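Long-range contacts in AP endonuclease, family 2 (Brucella melitensis biovar Abortus, PDB 3NGF), which probably interconverts hydroxypyruvate and tartronate semialdehyde as a manganese-binding TIM-barrel isomerase of the hyi family: residues L62-F67 / L103-R108; H111-I116 / P158-V163; H219-G224 / C246-R251. All coordinates share one frame; numbering follows the deposited sequence. Where two conformers were deposited one is given.

Contact 1. Residues L62-F67 / L103-R108; sequences LTQVLF and LALDCR
Cys107 pushes its thiol against the backbone of Gln64, SG lying 3.6 Å from Gln64 O and nearly as close to Leu66 N. With SG anti to its own backbone N (chi1 -177°), the sulfur reaches the strand while CB rests on the aliphatic part of Gln64, 3.9 Å from Gln64 CG. The same residue meets Phe67: Cys107 CB is 3.8 Å from Phe67 CE2, and the sulfur approaches the ring obliquely, a Cys sulfur-aromatic contact. Leu105 adds its CD1 at 4.0 Å from Phe67 CE2, and its side chain runs side by side with that of Gln64, both pointing the same way.

What positions Gln64 is a bond within its own strand. Its chain bends at chi2 (69°), and NE2 donates to Leu66 O at 3.0 Å; the acceptor lies in the amide plane, although NE2 itself stands above the plane of that carbonyl. The polar end is thereby tied to the strand while CB and CG pack against the facing residues.

No direct hydrogen bond joins the two segments; water does the bridging. One molecule accepts from Gln64 N and donates to Leu105 O at 2.7 Å, and a second donates to Gln64 O while accepting from Arg108 N. On the exposed side Asp106, with positive phi, is the C-prime residue of the Schellman motif that ends helix 88-104.

The arrangement is the helix-to-strand turn of a beta-alpha-beta unit, in which residues 105-108 lead from helix 88-104 toward strand 109-111, next to strand 63-68 in the barrel. Leu105 also packs on Ile53 and Leu57 of helix 50-59, and Gln64 touches Val40 of strand 39-41.

Contact 2. Residues H111-I116 / P158-V163; sequences HAMSGI and PGYFIV
Tyr160 and Ser114 make the straightest link between these two loops: Ser114 N donates to Tyr160 OH at 2.9 Å with an N-H...O angle of 174°. In the tyrosine CG stands anti to the backbone N (chi1 -161°), beside the carbonyl carbon, and the ring beyond it passes close to Gly115, Tyr160 CD1 lying 3.4 Å from Gly115 O. That same carbonyl accepts from Phe161 N, with the donor nearly along the C=O axis. Phe161 meets the serine side chain, its CD2 3.5 Å from both Ser114 CB and Ser114 OG, while Met113 crosses the tyrosine at about a right angle and brings CB to within 3.7 Å of Tyr160 OH.

Both segments belong to loops that follow barrel strands, 109-111 and 146-149, at the manganese-bearing end of the TIM barrel. A water bridges His111 NE2 and Tyr160 OH, 2.6 Å from the phenolic oxygen and in the plane of both rings. His111 touches the metal ligand Glu150 and so stands in the second shell of the manganese; Tyr160, joined to it through the water, lies one layer further out.

Toward Gly159 and Pro158 the contact is more open to solvent and has no side-chain hydrogen bond across it, though Ile116 still packs closely on Gly159, its CG2 3.5 Å from Gly159 O. A single beta bridge pairs Ile116 with Tyr160, and Ile116 CA makes a CH...O contact with Gly159 O. Ile116 CD1 comes to the edge of the Tyr160 ring, near its plane, 4.1 Å from Tyr160 CD1 and 3.7 Å from Pro158 O.

Contact 3. Residues H219-G224 / C246-R251; sequences HEPDEG and CEYNPR. With MN (manganese (II) ion), chain C.
Arg251 and the acidic residues Glu220, Asp222 and Glu223 form a salt-bridge network between two loops of the TIM barrel, one following strand 207-212 and the other strand 243-246. The guanidinium meets Asp222 tip to tip, the two planes nearly coplanar (21° apart): NH1 donates to the syn lone pair of Asp222 OD1 at 3.0 Å, while the NH2 bonds to this carboxylate are weak. NH1 also donates to Glu223 OE1 at 2.8 Å, reaching that oxygen from above the carboxylate plane. Glu220 stacks instead on the guanidinium face, where OE1 lies over the centre, a long salt bridge of charges only (Glu220 OE1 to Arg251 NH1 3.7 Å) with no guanidinium N-H pointing at it.

That oxygen is satisfied by the backbone: Arg251 N donates to the syn lone pair of Glu220 OE1 at 2.9 Å, close to straight. The other oxygen, Glu220 OE2, accepts from a water that in turn accepts from Tyr248 OH, so both carboxylate oxygens have partners. Tyr248 OH is additionally hydrogen-bonded to Trp260 NE1, and Glu223 OE2 to Ser214 OG.

Away from the charges, Glu220 CA stands 3.8 Å above the centre of the Tyr248 ring, a CH-pi contact, and Pro221 CD reaches Tyr248 CE2. His219 ND1 donates to Asn249 O at 2.7 Å, with the acceptor near the imidazole plane; Arg251 CA lies over one face of that ring.

Next to Tyr248 in the chain, Glu247 turns toward the metal, its side chain extended beyond CG. Together with Glu150, Asp185, Gln211 and two waters it coordinates the manganese ion, Glu247 OE1 binding at 2.1 Å.

In the fold
The three contacts follow one another along the chain, their centres about 23 Å apart in every pairing, with contacts 1 and 2 on opposite sides of the chain's centre. All belong to one closed barrel of eight parallel strands and tie separate sectors of it. Contact 1 packs strand 63-68 against the turn leading into strand 109-111; contact 2 starts on that latter strand, and a probable hydrogen bond from His111 N to Phe67 O (3.0 Å) joins the two. Contacts 2 and 3 join loops that follow strands around the metal. Contact 3 supplies a manganese ligand directly, whereas contacts 1 and 2 approach the same site through Leu66 and His111.

Contact 1. Residues L62-F67 / L103-R108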
ATOM      1  N   LEU A  62     -10.453   2.877 -15.012  1.00 13.79           N
ATOM      2  CA  LEU A  62      -9.575   2.981 -13.853  1.00 12.58           C
ATOM      3  C   LEU A  62      -8.515   1.891 -13.873  1.00 12.48           C
ATOM      4  O   LEU A  62      -8.782   0.785 -14.323  1.00 11.84           O
ATOM      5  CB  LEU A  62     -10.372   2.809 -12.567  1.00 12.50           C
ATOM      6  CG  LEU A  62     -11.343   3.919 -12.158  1.00 11.02           C
ATOM      7  CD1 LEU A  62     -12.245   3.435 -10.991  1.00 10.16           C
ATOM      8  CD2 LEU A  62     -10.584   5.199 -11.769  1.00 12.60           C
ATOM      9  N   THR A  63      -7.328   2.229 -13.392  1.00 11.34           N
ATOM     10  CA  THR A  63      -6.233   1.278 -13.183  1.00 11.25           C
ATOM     11  C   THR A  63      -6.234   0.844 -11.727  1.00 10.11           C
ATOM     12  O   THR A  63      -6.335   1.681 -10.818  1.00  9.76           O
ATOM     13  CB  THR A  63      -4.896   1.958 -13.466  1.00 12.55           C
ATOM     14  OG1 THR A  63      -4.833   2.312 -14.852  1.00 15.19           O
ATOM     15  CG2 THR A  63      -3.706   1.066 -13.046  1.00 11.71           C
ATOM     16  N   GLN A  64      -6.063  -0.455 -11.496  1.00 10.62           N
ATOM     17  CA  GLN A  64      -5.884  -0.983 -10.149  1.00  9.93           C
ATOM     18  C   GLN A  64      -4.402  -0.891  -9.804  1.00 10.20           C
ATOM     19  O   GLN A  64      -3.573  -1.569 -10.422  1.00 10.79           O
ATOM     20  CB  GLN A  64      -6.340  -2.443 -10.052  1.00 10.69           C
ATOM     21  CG  GLN A  64      -6.301  -2.977  -8.601  1.00 10.03           C
ATOM     22  CD  GLN A  64      -7.359  -2.349  -7.702  1.00 14.13           C
ATOM     23  OE1 GLN A  64      -8.500  -2.194  -8.122  1.00 13.15           O
ATOM     24  NE2 GLN A  64      -7.002  -2.040  -6.433  1.00 10.44           N
ATOM     25  N   VAL A  65      -4.065  -0.016  -8.860  1.00  9.85           N
ATOM     26  CA  VAL A  65      -2.652   0.291  -8.574  1.00 10.05           C
ATOM     27  C   VAL A  65      -2.060  -0.627  -7.514  1.00  9.98           C
ATOM     28  O   VAL A  65      -0.862  -0.963  -7.574  1.00 11.79           O
ATOM     29  CB  VAL A  65      -2.532   1.759  -8.160  1.00 10.75           C
ATOM     30  CG1 VAL A  65      -1.159   2.087  -7.658  1.00 15.08           C
ATOM     31  CG2 VAL A  65      -2.973   2.668  -9.372  1.00  9.42           C
ATOM     32  N   LEU A  66      -2.882  -1.047  -6.562  1.00 10.09           N
ATOM     33  CA  LEU A  66      -2.393  -1.776  -5.382  1.00  9.99           C
ATOM     34  C   LEU A  66      -3.554  -2.444  -4.670  1.00 10.13           C
ATOM     35  O   LEU A  66      -4.660  -1.905  -4.634  1.00  9.56           O
ATOM     36  CB  LEU A  66      -1.698  -0.799  -4.406  1.00 11.56           C
ATOM     37  CG  LEU A  66      -1.221  -1.413  -3.065  1.00 12.90           C
ATOM     38  CD1 LEU A  66       0.084  -2.098  -3.287  1.00 17.33           C
ATOM     39  CD2 LEU A  66      -1.118  -0.355  -1.956  1.00 17.05           C
ATOM     40  N   PHE A  67      -3.305  -3.620  -4.102  1.00  8.75           N
ATOM     41  CA  PHE A  67      -4.109  -4.137  -2.997  1.00  8.72           C
ATOM     42  C   PHE A  67      -3.275  -5.120  -2.168  1.00  9.25           C
ATOM     43  O   PHE A  67      -2.091  -5.373  -2.472  1.00  9.23           O
ATOM     44  CB  PHE A  67      -5.460  -4.723  -3.437  1.00  8.27           C
ATOM     45  CG  PHE A  67      -5.353  -5.883  -4.406  1.00  7.46           C
ATOM     46  CD1 PHE A  67      -5.302  -7.198  -3.919  1.00  8.85           C
ATOM     47  CD2 PHE A  67      -5.279  -5.657  -5.775  1.00  9.59           C
ATOM     48  CE1 PHE A  67      -5.207  -8.293  -4.804  1.00 11.40           C
ATOM     49  CE2 PHE A  67      -5.202  -6.704  -6.659  1.00  8.81           C
ATOM     50  CZ  PHE A  67      -5.162  -8.026  -6.183  1.00  9.64           C
ATOM     51  N   LEU A 103      -4.260 -10.914 -11.476  1.00 11.09           N
ATOM     52  CA  LEU A 103      -4.390 -11.123 -12.916  1.00 11.74           C
ATOM     53  C   LEU A 103      -5.739 -10.606 -13.440  1.00 11.99           C
ATOM     54  O   LEU A 103      -5.782  -9.927 -14.477  1.00 12.27           O
ATOM     55  CB  LEU A 103      -4.147 -12.601 -13.248  1.00 12.01           C
ATOM     56  CG  LEU A 103      -2.727 -13.104 -12.933  1.00 13.28           C
ATOM     57  CD1 LEU A 103      -2.599 -14.638 -13.125  1.00 14.01           C
ATOM     58  CD2 LEU A 103      -1.685 -12.385 -13.813  1.00 14.23           C
ATOM     59  N   ALA A 104      -6.825 -10.886 -12.726  1.00 11.56           N
ATOM     60  CA  ALA A 104      -8.138 -10.371 -13.103  1.00 12.26           C
ATOM     61  C   ALA A 104      -8.230  -8.851 -13.214  1.00 12.33           C
ATOM     62  O   ALA A 104      -8.917  -8.316 -14.101  1.00 12.06           O
ATOM     63  CB  ALA A 104      -9.234 -10.920 -12.172  1.00 12.45           C
ATOM     64  N   LEU A 105      -7.554  -8.154 -12.300  1.00 12.04           N
ATOM     65  CA  LEU A 105      -7.578  -6.706 -12.234  1.00 12.55           C
ATOM     66  C   LEU A 105      -6.398  -6.015 -12.946  1.00 12.98           C
ATOM     67  O   LEU A 105      -6.287  -4.781 -12.890  1.00 13.20           O
ATOM     68  CB  LEU A 105      -7.601  -6.259 -10.761  1.00 12.17           C
ATOM     69  CG  LEU A 105      -8.664  -6.879  -9.856  1.00 12.86           C
ATOM     70  CD1 LEU A 105      -8.692  -6.169  -8.495  1.00 12.59           C
ATOM     71  CD2 LEU A 105     -10.021  -6.902 -10.488  1.00 13.03           C
ATOM     72  N   ASP A 106      -5.559  -6.802 -13.634  1.00 12.79           N
ATOM     73  CA  ASP A 106      -4.304  -6.330 -14.241  1.00 13.53           C
ATOM     74  C   ASP A 106      -3.486  -5.440 -13.266  1.00 12.68           C
ATOM     75  O   ASP A 106      -3.000  -4.356 -13.641  1.00 12.94           O
ATOM     76  CB  ASP A 106      -4.613  -5.603 -15.546  1.00 15.16           C
ATOM     77  CG  ASP A 106      -3.367  -5.278 -16.374  1.00 18.76           C
ATOM     78  OD1 ASP A 106      -2.343  -5.980 -16.272  1.00 21.01           O
ATOM     79  OD2 ASP A 106      -3.430  -4.290 -17.152  1.00 24.66           O
ATOM     80  N   CYS A 107      -3.351  -5.902 -12.025  1.00 11.29           N
ATOM     81  CA  CYS A 107      -2.644  -5.158 -10.981  1.00 11.17           C
ATOM     82  C   CYS A 107      -1.236  -5.705 -10.908  1.00 11.91           C
ATOM     83  O   CYS A 107      -1.044  -6.938 -10.869  1.00 12.35           O
ATOM     84  CB  CYS A 107      -3.339  -5.315  -9.640  1.00 10.83           C
ATOM     85  SG  CYS A 107      -2.586  -4.344  -8.303  1.00 10.77           S
ATOM     86  N   ARG A 108      -0.268  -4.786 -10.920  0.50 11.72           N
ATOM     87  CA  ARG A 108       1.155  -5.079 -10.994  0.50 12.05           C
ATOM     88  C   ARG A 108       1.875  -5.042  -9.630  0.50 11.97           C
ATOM     89  O   ARG A 108       3.075  -5.331  -9.555  0.50 11.39           O
ATOM     90  CB  ARG A 108       1.822  -4.068 -11.943  0.50 12.96           C
ATOM     91  CG  ARG A 108       1.114  -3.911 -13.309  0.50 15.87           C
ATOM     92  CD  ARG A 108       1.076  -5.238 -14.036  0.50 18.33           C
ATOM     93  NE  ARG A 108       0.382  -5.187 -15.328  0.50 20.52           N
ATOM     94  CZ  ARG A 108       0.867  -4.625 -16.435  0.50 20.47           C
ATOM     95  NH1 ARG A 108       2.059  -4.042 -16.439  0.50 20.53           N
ATOM     96  NH2 ARG A 108       0.158  -4.666 -17.551  0.50 19.57           N
TER
HETATM   97  O   HOH W   1      -5.853  -2.243 -13.787  1.00 12.73           O
HETATM   98  O   HOH W   2      -1.046  -1.944 -11.397  1.00 13.68           O

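Contact 2. Residues H111-I116 / P158-V163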
ATOM      1  N   HIS A 111       0.761  -5.718  -1.760  1.00  8.71           N
ATOM      2  CA  HIS A 111       1.336  -5.582  -0.430  1.00  8.12           C
ATOM      3  C   HIS A 111       1.113  -6.870   0.382  1.00  8.00           C
ATOM      4  O   HIS A 111      -0.032  -7.286   0.603  1.00  9.46           O
ATOM      5  CB  HIS A 111       0.721  -4.357   0.260  1.00  9.00           C
ATOM      6  CG  HIS A 111       1.026  -4.225   1.719  1.00  9.08           C
ATOM      7  ND1 HIS A 111       0.196  -3.537   2.580  1.00 10.35           N
ATOM      8  CD2 HIS A 111       2.057  -4.673   2.470  1.00  9.63           C
ATOM      9  CE1 HIS A 111       0.715  -3.554   3.794  1.00 11.14           C
ATOM     10  NE2 HIS A 111       1.842  -4.237   3.757  1.00  9.05           N
ATOM     11  N   ALA A 112       2.200  -7.506   0.798  1.00  9.37           N
ATOM     12  CA  ALA A 112       2.128  -8.662   1.698  1.00 10.18           C
ATOM     13  C   ALA A 112       2.336  -8.205   3.138  1.00 10.47           C
ATOM     14  O   ALA A 112       3.444  -7.799   3.499  1.00 10.52           O
ATOM     15  CB  ALA A 112       3.181  -9.685   1.307  1.00 10.11           C
ATOM     16  N   MET A 113       1.286  -8.284   3.946  1.00 10.23           N
ATOM     17  CA  MET A 113       1.339  -7.884   5.351  1.00 10.89           C
ATOM     18  C   MET A 113       2.121  -8.906   6.195  1.00 10.93           C
ATOM     19  O   MET A 113       2.120 -10.112   5.910  1.00 10.68           O
ATOM     20  CB  MET A 113      -0.079  -7.698   5.900  1.00 11.09           C
ATOM     21  CG  MET A 113      -0.888  -6.594   5.167  1.00 12.85           C
ATOM     22  SD  MET A 113      -2.360  -6.182   6.110  1.00 17.86           S
ATOM     23  CE  MET A 113      -1.691  -5.241   7.461  1.00 18.16           C
ATOM     24  N   SER A 114       2.779  -8.413   7.235  1.00 11.32           N
ATOM     25  CA  SER A 114       3.731  -9.219   8.002  1.00 11.87           C
ATOM     26  C   SER A 114       3.198  -9.814   9.306  1.00 12.69           C
ATOM     27  O   SER A 114       3.675 -10.863   9.749  1.00 12.93           O
ATOM     28  CB  SER A 114       5.022  -8.425   8.288  1.00 12.65           C
ATOM     29  OG  SER A 114       5.856  -8.361   7.139  1.00 12.38           O
ATOM     30  N   GLY A 115       2.257  -9.125   9.950  1.00 13.09           N
ATOM     31  CA  GLY A 115       1.655  -9.614  11.186  1.00 13.92           C
ATOM     32  C   GLY A 115       2.140  -8.838  12.394  1.00 15.04           C
ATOM     33  O   GLY A 115       3.145  -8.116  12.331  1.00 14.38           O
ATOM     34  N   ILE A 116       1.406  -9.006  13.491  1.00 16.53           N
ATOM     35  CA  ILE A 116       1.824  -8.576  14.820  1.00 17.37           C
ATOM     36  C   ILE A 116       2.782  -9.649  15.363  1.00 18.69           C
ATOM     37  O   ILE A 116       2.354 -10.798  15.612  1.00 19.73           O
ATOM     38  CB  ILE A 116       0.607  -8.448  15.780  1.00 19.00           C
ATOM     39  CG1 ILE A 116      -0.454  -7.493  15.225  1.00 18.70           C
ATOM     40  CG2 ILE A 116       1.043  -8.029  17.193  1.00 19.38           C
ATOM     41  CD1 ILE A 116       0.053  -6.120  14.929  1.00 19.30           C
ATOM     42  N   PRO A 158       0.371  -1.021  17.081  1.00 19.56           N
ATOM     43  CA  PRO A 158       1.365  -1.469  18.064  1.00 20.69           C
ATOM     44  C   PRO A 158       1.686  -2.950  17.896  1.00 20.01           C
ATOM     45  O   PRO A 158       0.784  -3.753  17.691  1.00 20.32           O
ATOM     46  CB  PRO A 158       0.697  -1.205  19.427  1.00 21.63           C
ATOM     47  CG  PRO A 158      -0.709  -0.827  19.147  1.00 21.51           C
ATOM     48  CD  PRO A 158      -0.867  -0.521  17.696  1.00 21.04           C
ATOM     49  N   GLY A 159       2.967  -3.293  17.973  1.00 19.39           N
ATOM     50  CA  GLY A 159       3.409  -4.683  17.889  1.00 19.54           C
ATOM     51  C   GLY A 159       3.598  -5.198  16.477  1.00 17.35           C
ATOM     52  O   GLY A 159       3.998  -6.346  16.291  1.00 18.52           O
ATOM     53  N   TYR A 160       3.345  -4.351  15.481  1.00 15.62           N
ATOM     54  CA  TYR A 160       3.585  -4.732  14.089  1.00 13.95           C
ATOM     55  C   TYR A 160       5.068  -5.023  13.822  1.00 14.15           C
ATOM     56  O   TYR A 160       5.968  -4.372  14.381  1.00 14.19           O
ATOM     57  CB  TYR A 160       3.071  -3.657  13.110  1.00 13.49           C
ATOM     58  CG  TYR A 160       2.878  -4.172  11.726  1.00 10.75           C
ATOM     59  CD1 TYR A 160       1.882  -5.096  11.440  1.00 11.99           C
ATOM     60  CD2 TYR A 160       3.692  -3.730  10.671  1.00 11.71           C
ATOM     61  CE1 TYR A 160       1.711  -5.589  10.133  1.00 11.47           C
ATOM     62  CE2 TYR A 160       3.529  -4.232   9.374  1.00 11.89           C
ATOM     63  CZ  TYR A 160       2.539  -5.148   9.112  1.00 11.93           C
ATOM     64  OH  TYR A 160       2.380  -5.650   7.824  1.00  9.96           O
ATOM     65  N   PHE A 161       5.298  -5.996  12.955  1.00 12.83           N
ATOM     66  CA  PHE A 161       6.642  -6.480  12.614  1.00 13.51           C
ATOM     67  C   PHE A 161       7.611  -5.398  12.161  1.00 13.25           C
ATOM     68  O   PHE A 161       8.743  -5.396  12.607  1.00 14.41           O
ATOM     69  CB  PHE A 161       6.536  -7.530  11.513  1.00 13.33           C
ATOM     70  CG  PHE A 161       7.859  -8.013  10.999  1.00 13.47           C
ATOM     71  CD1 PHE A 161       8.738  -8.733  11.827  1.00 14.59           C
ATOM     72  CD2 PHE A 161       8.210  -7.782   9.675  1.00 12.78           C
ATOM     73  CE1 PHE A 161       9.958  -9.188  11.330  1.00 13.43           C
ATOM     74  CE2 PHE A 161       9.421  -8.234   9.168  1.00 13.49           C
ATOM     75  CZ  PHE A 161      10.296  -8.943   9.991  1.00 13.41           C
ATOM     76  N   ILE A 162       7.167  -4.506  11.270  1.00 12.15           N
ATOM     77  CA  ILE A 162       8.077  -3.567  10.609  1.00 12.30           C
ATOM     78  C   ILE A 162       7.492  -2.151  10.627  1.00 11.96           C
ATOM     79  O   ILE A 162       6.371  -1.906  10.152  1.00 10.59           O
ATOM     80  CB  ILE A 162       8.441  -4.040   9.155  1.00 12.05           C
ATOM     81  CG1 ILE A 162       9.379  -3.053   8.450  1.00 13.51           C
ATOM     82  CG2 ILE A 162       7.190  -4.289   8.332  1.00  9.26           C
ATOM     83  CD1 ILE A 162      10.689  -2.889   9.111  1.00 12.99           C
ATOM     84  N   VAL A 163       8.227  -1.241  11.264  1.00 12.92           N
ATOM     85  CA  VAL A 163       7.755   0.142  11.470  1.00 12.60           C
ATOM     86  C   VAL A 163       8.822   1.203  11.139  1.00 13.40           C
ATOM     87  O   VAL A 163       8.637   2.398  11.451  1.00 14.34           O
ATOM     88  CB  VAL A 163       7.206   0.323  12.924  1.00 14.65           C
ATOM     89  CG1 VAL A 163       6.027  -0.610  13.174  1.00 14.04           C
ATOM     90  CG2 VAL A 163       8.275   0.071  13.980  1.00 14.31           C
TER
HETATM   91  O   HOH W   3       3.459  -4.284   5.918  1.00 14.52           O

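Contact 3. Residues H219-G224 / C246-R251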
ATOM      1  N   HIS A 219      -5.952  12.943   7.479  1.00 13.23           N
ATOM      2  CA  HIS A 219      -6.982  13.485   6.592  1.00 13.41           C
ATOM      3  C   HIS A 219      -6.350  13.956   5.265  1.00 13.17           C
ATOM      4  O   HIS A 219      -5.223  13.572   4.928  1.00 13.08           O
ATOM      5  CB  HIS A 219      -7.762  14.639   7.267  1.00 14.30           C
ATOM      6  CG  HIS A 219      -8.396  14.303   8.585  1.00 15.55           C
ATOM      7  ND1 HIS A 219      -9.202  13.201   8.774  1.00 15.44           N
ATOM      8  CD2 HIS A 219      -8.396  14.972   9.764  1.00 17.05           C
ATOM      9  CE1 HIS A 219      -9.632  13.181  10.027  1.00 19.53           C
ATOM     10  NE2 HIS A 219      -9.165  14.251  10.647  1.00 18.72           N
ATOM     11  N   GLU A 220      -7.077  14.770   4.499  1.00 13.97           N
ATOM     12  CA  GLU A 220      -6.574  15.317   3.241  1.00 14.27           C
ATOM     13  C   GLU A 220      -5.155  15.871   3.360  1.00 14.23           C
ATOM     14  O   GLU A 220      -4.833  16.521   4.372  1.00 14.64           O
ATOM     15  CB  GLU A 220      -7.500  16.428   2.749  1.00 15.59           C
ATOM     16  CG  GLU A 220      -8.809  15.921   2.145  1.00 16.81           C
ATOM     17  CD  GLU A 220      -9.925  15.586   3.154  1.00 17.34           C
ATOM     18  OE1 GLU A 220      -9.729  15.666   4.384  1.00 15.66           O
ATOM     19  OE2 GLU A 220     -11.039  15.269   2.685  1.00 15.49           O
ATOM     20  N   PRO A 221      -4.309  15.684   2.321  1.00 14.62           N
ATOM     21  CA  PRO A 221      -2.901  16.143   2.378  1.00 15.16           C
ATOM     22  C   PRO A 221      -2.740  17.658   2.129  1.00 17.77           C
ATOM     23  O   PRO A 221      -1.898  18.077   1.326  1.00 20.89           O
ATOM     24  CB  PRO A 221      -2.234  15.377   1.240  1.00 16.01           C
ATOM     25  CG  PRO A 221      -3.351  15.212   0.217  1.00 14.13           C
ATOM     26  CD  PRO A 221      -4.597  14.971   1.056  1.00 14.28           C
ATOM     27  N   ASP A 222      -3.587  18.456   2.749  1.00 16.83           N
ATOM     28  CA  ASP A 222      -3.520  19.903   2.621  1.00 17.60           C
ATOM     29  C   ASP A 222      -3.559  20.554   3.995  1.00 17.67           C
ATOM     30  O   ASP A 222      -3.870  21.734   4.108  1.00 17.96           O
ATOM     31  CB  ASP A 222      -4.677  20.405   1.768  1.00 18.81           C
ATOM     32  CG  ASP A 222      -6.025  20.105   2.375  1.00 21.20           C
ATOM     33  OD1 ASP A 222      -6.104  19.414   3.415  1.00 19.84           O
ATOM     34  OD2 ASP A 222      -7.005  20.598   1.810  1.00 24.69           O
ATOM     35  N   GLU A 223      -3.293  19.770   5.037  1.00 16.34           N
ATOM     36  CA  GLU A 223      -3.312  20.280   6.409  1.00 17.39           C
ATOM     37  C   GLU A 223      -2.230  19.558   7.192  1.00 15.82           C
ATOM     38  O   GLU A 223      -1.679  18.569   6.740  1.00 14.32           O
ATOM     39  CB  GLU A 223      -4.668  20.036   7.082  1.00 18.64           C
ATOM     40  CG  GLU A 223      -4.964  18.525   7.234  1.00 19.65           C
ATOM     41  CD  GLU A 223      -6.116  18.164   8.142  1.00 22.97           C
ATOM     42  OE1 GLU A 223      -7.154  18.859   8.167  1.00 24.63           O
ATOM     43  OE2 GLU A 223      -5.990  17.128   8.814  1.00 26.47           O
ATOM     44  N   GLY A 224      -1.905  20.066   8.367  1.00 15.45           N
ATOM     45  CA  GLY A 224      -1.001  19.318   9.237  1.00 15.28           C
ATOM     46  C   GLY A 224       0.440  19.715   9.054  1.00 14.76           C
ATOM     47  O   GLY A 224       0.751  20.728   8.392  1.00 14.49           O
ATOM     48  N   CYS A 246      -3.924   7.706  -2.070  1.00 10.25           N
ATOM     49  CA  CYS A 246      -4.583   8.608  -1.107  1.00 10.23           C
ATOM     50  C   CYS A 246      -5.299   7.829   0.019  1.00  9.91           C
ATOM     51  O   CYS A 246      -6.538   7.727   0.075  1.00 11.40           O
ATOM     52  CB  CYS A 246      -5.555   9.529  -1.844  1.00 10.96           C
ATOM     53  SG  CYS A 246      -4.737  10.584  -3.075  1.00 13.87           S
ATOM     54  N   GLU A 247      -4.504   7.322   0.947  1.00  9.70           N
ATOM     55  CA  GLU A 247      -4.986   6.524   2.042  1.00  9.99           C
ATOM     56  C   GLU A 247      -5.181   7.445   3.245  1.00 10.49           C
ATOM     57  O   GLU A 247      -4.399   7.415   4.232  1.00 11.27           O
ATOM     58  CB  GLU A 247      -3.988   5.432   2.392  1.00 11.01           C
ATOM     59  CG  GLU A 247      -4.583   4.431   3.333  1.00 13.06           C
ATOM     60  CD  GLU A 247      -3.598   3.388   3.776  1.00 20.05           C
ATOM     61  OE1 GLU A 247      -2.371   3.589   3.628  1.00 17.57           O
ATOM     62  OE2 GLU A 247      -4.073   2.371   4.295  1.00 26.02           O
ATOM     63  N   TYR A 248      -6.208   8.268   3.138  1.00 11.00           N
ATOM     64  CA  TYR A 248      -6.563   9.164   4.206  1.00 11.67           C
ATOM     65  C   TYR A 248      -8.046   9.054   4.479  1.00 12.08           C
ATOM     66  O   TYR A 248      -8.840   8.601   3.634  1.00 11.32           O
ATOM     67  CB  TYR A 248      -6.150  10.608   3.877  1.00 12.10           C
ATOM     68  CG  TYR A 248      -6.867  11.305   2.715  1.00 11.20           C
ATOM     69  CD1 TYR A 248      -8.191  11.710   2.822  1.00 11.93           C
ATOM     70  CD2 TYR A 248      -6.208  11.550   1.514  1.00 12.63           C
ATOM     71  CE1 TYR A 248      -8.838  12.372   1.776  1.00 11.14           C
ATOM     72  CE2 TYR A 248      -6.853  12.213   0.451  1.00 12.38           C
ATOM     73  CZ  TYR A 248      -8.163  12.632   0.598  1.00 12.52           C
ATOM     74  OH  TYR A 248      -8.784  13.312  -0.433  1.00 12.35           O
ATOM     75  N   ASN A 249      -8.404   9.480   5.672  1.00 12.48           N
ATOM     76  CA  ASN A 249      -9.804   9.549   6.089  1.00 13.06           C
ATOM     77  C   ASN A 249     -10.305  10.961   5.875  1.00 13.03           C
ATOM     78  O   ASN A 249      -9.846  11.887   6.541  1.00 13.68           O
ATOM     79  CB  ASN A 249      -9.926   9.171   7.552  1.00 13.67           C
ATOM     80  CG  ASN A 249      -9.306   7.837   7.854  1.00 15.97           C
ATOM     81  OD1 ASN A 249      -9.578   6.827   7.162  1.00 17.34           O
ATOM     82  ND2 ASN A 249      -8.501   7.790   8.917  1.00 17.48           N
ATOM     83  N   PRO A 250     -11.247  11.147   4.945  1.00 13.22           N
ATOM     84  CA  PRO A 250     -11.639  12.540   4.671  1.00 14.17           C
ATOM     85  C   PRO A 250     -12.161  13.248   5.923  1.00 15.68           C
ATOM     86  O   PRO A 250     -12.856  12.621   6.741  1.00 15.86           O
ATOM     87  CB  PRO A 250     -12.728  12.379   3.605  1.00 14.05           C
ATOM     88  CG  PRO A 250     -12.394  11.059   2.910  1.00 12.76           C
ATOM     89  CD  PRO A 250     -11.910  10.187   4.026  1.00 13.05           C
ATOM     90  N   ARG A 251     -11.829  14.529   6.082  1.00 17.61           N
ATOM     91  CA  ARG A 251     -12.378  15.348   7.183  1.00 20.33           C
ATOM     92  C   ARG A 251     -13.896  15.275   7.256  1.00 21.54           C
ATOM     93  O   ARG A 251     -14.479  15.106   8.331  1.00 23.35           O
ATOM     94  CB  ARG A 251     -11.994  16.817   6.998  1.00 21.34           C
ATOM     95  CG  ARG A 251     -10.619  17.196   7.481  1.00 24.47           C
ATOM     96  CD  ARG A 251     -10.417  18.706   7.322  1.00 26.98           C
ATOM     97  NE  ARG A 251     -10.443  19.087   5.910  1.00 29.13           N
ATOM     98  CZ  ARG A 251      -9.387  19.129   5.099  1.00 29.30           C
ATOM     99  NH1 ARG A 251      -8.167  18.853   5.546  1.00 29.22           N
ATOM    100  NH2 ARG A 251      -9.547  19.456   3.817  1.00 30.50           N
TER
HETATM  101 MN    MN C 262      -0.540   2.744   4.138  1.00 18.06          MN
HETATM  102  O   HOH W   4     -11.208  14.133   0.244  1.00 15.01           O
HETATM  103  O   HOH W   5      -1.389   0.533   3.444  1.00 17.59           O
HETATM  104  O   HOH W   6      -1.356   2.158   6.172  1.00 13.92           O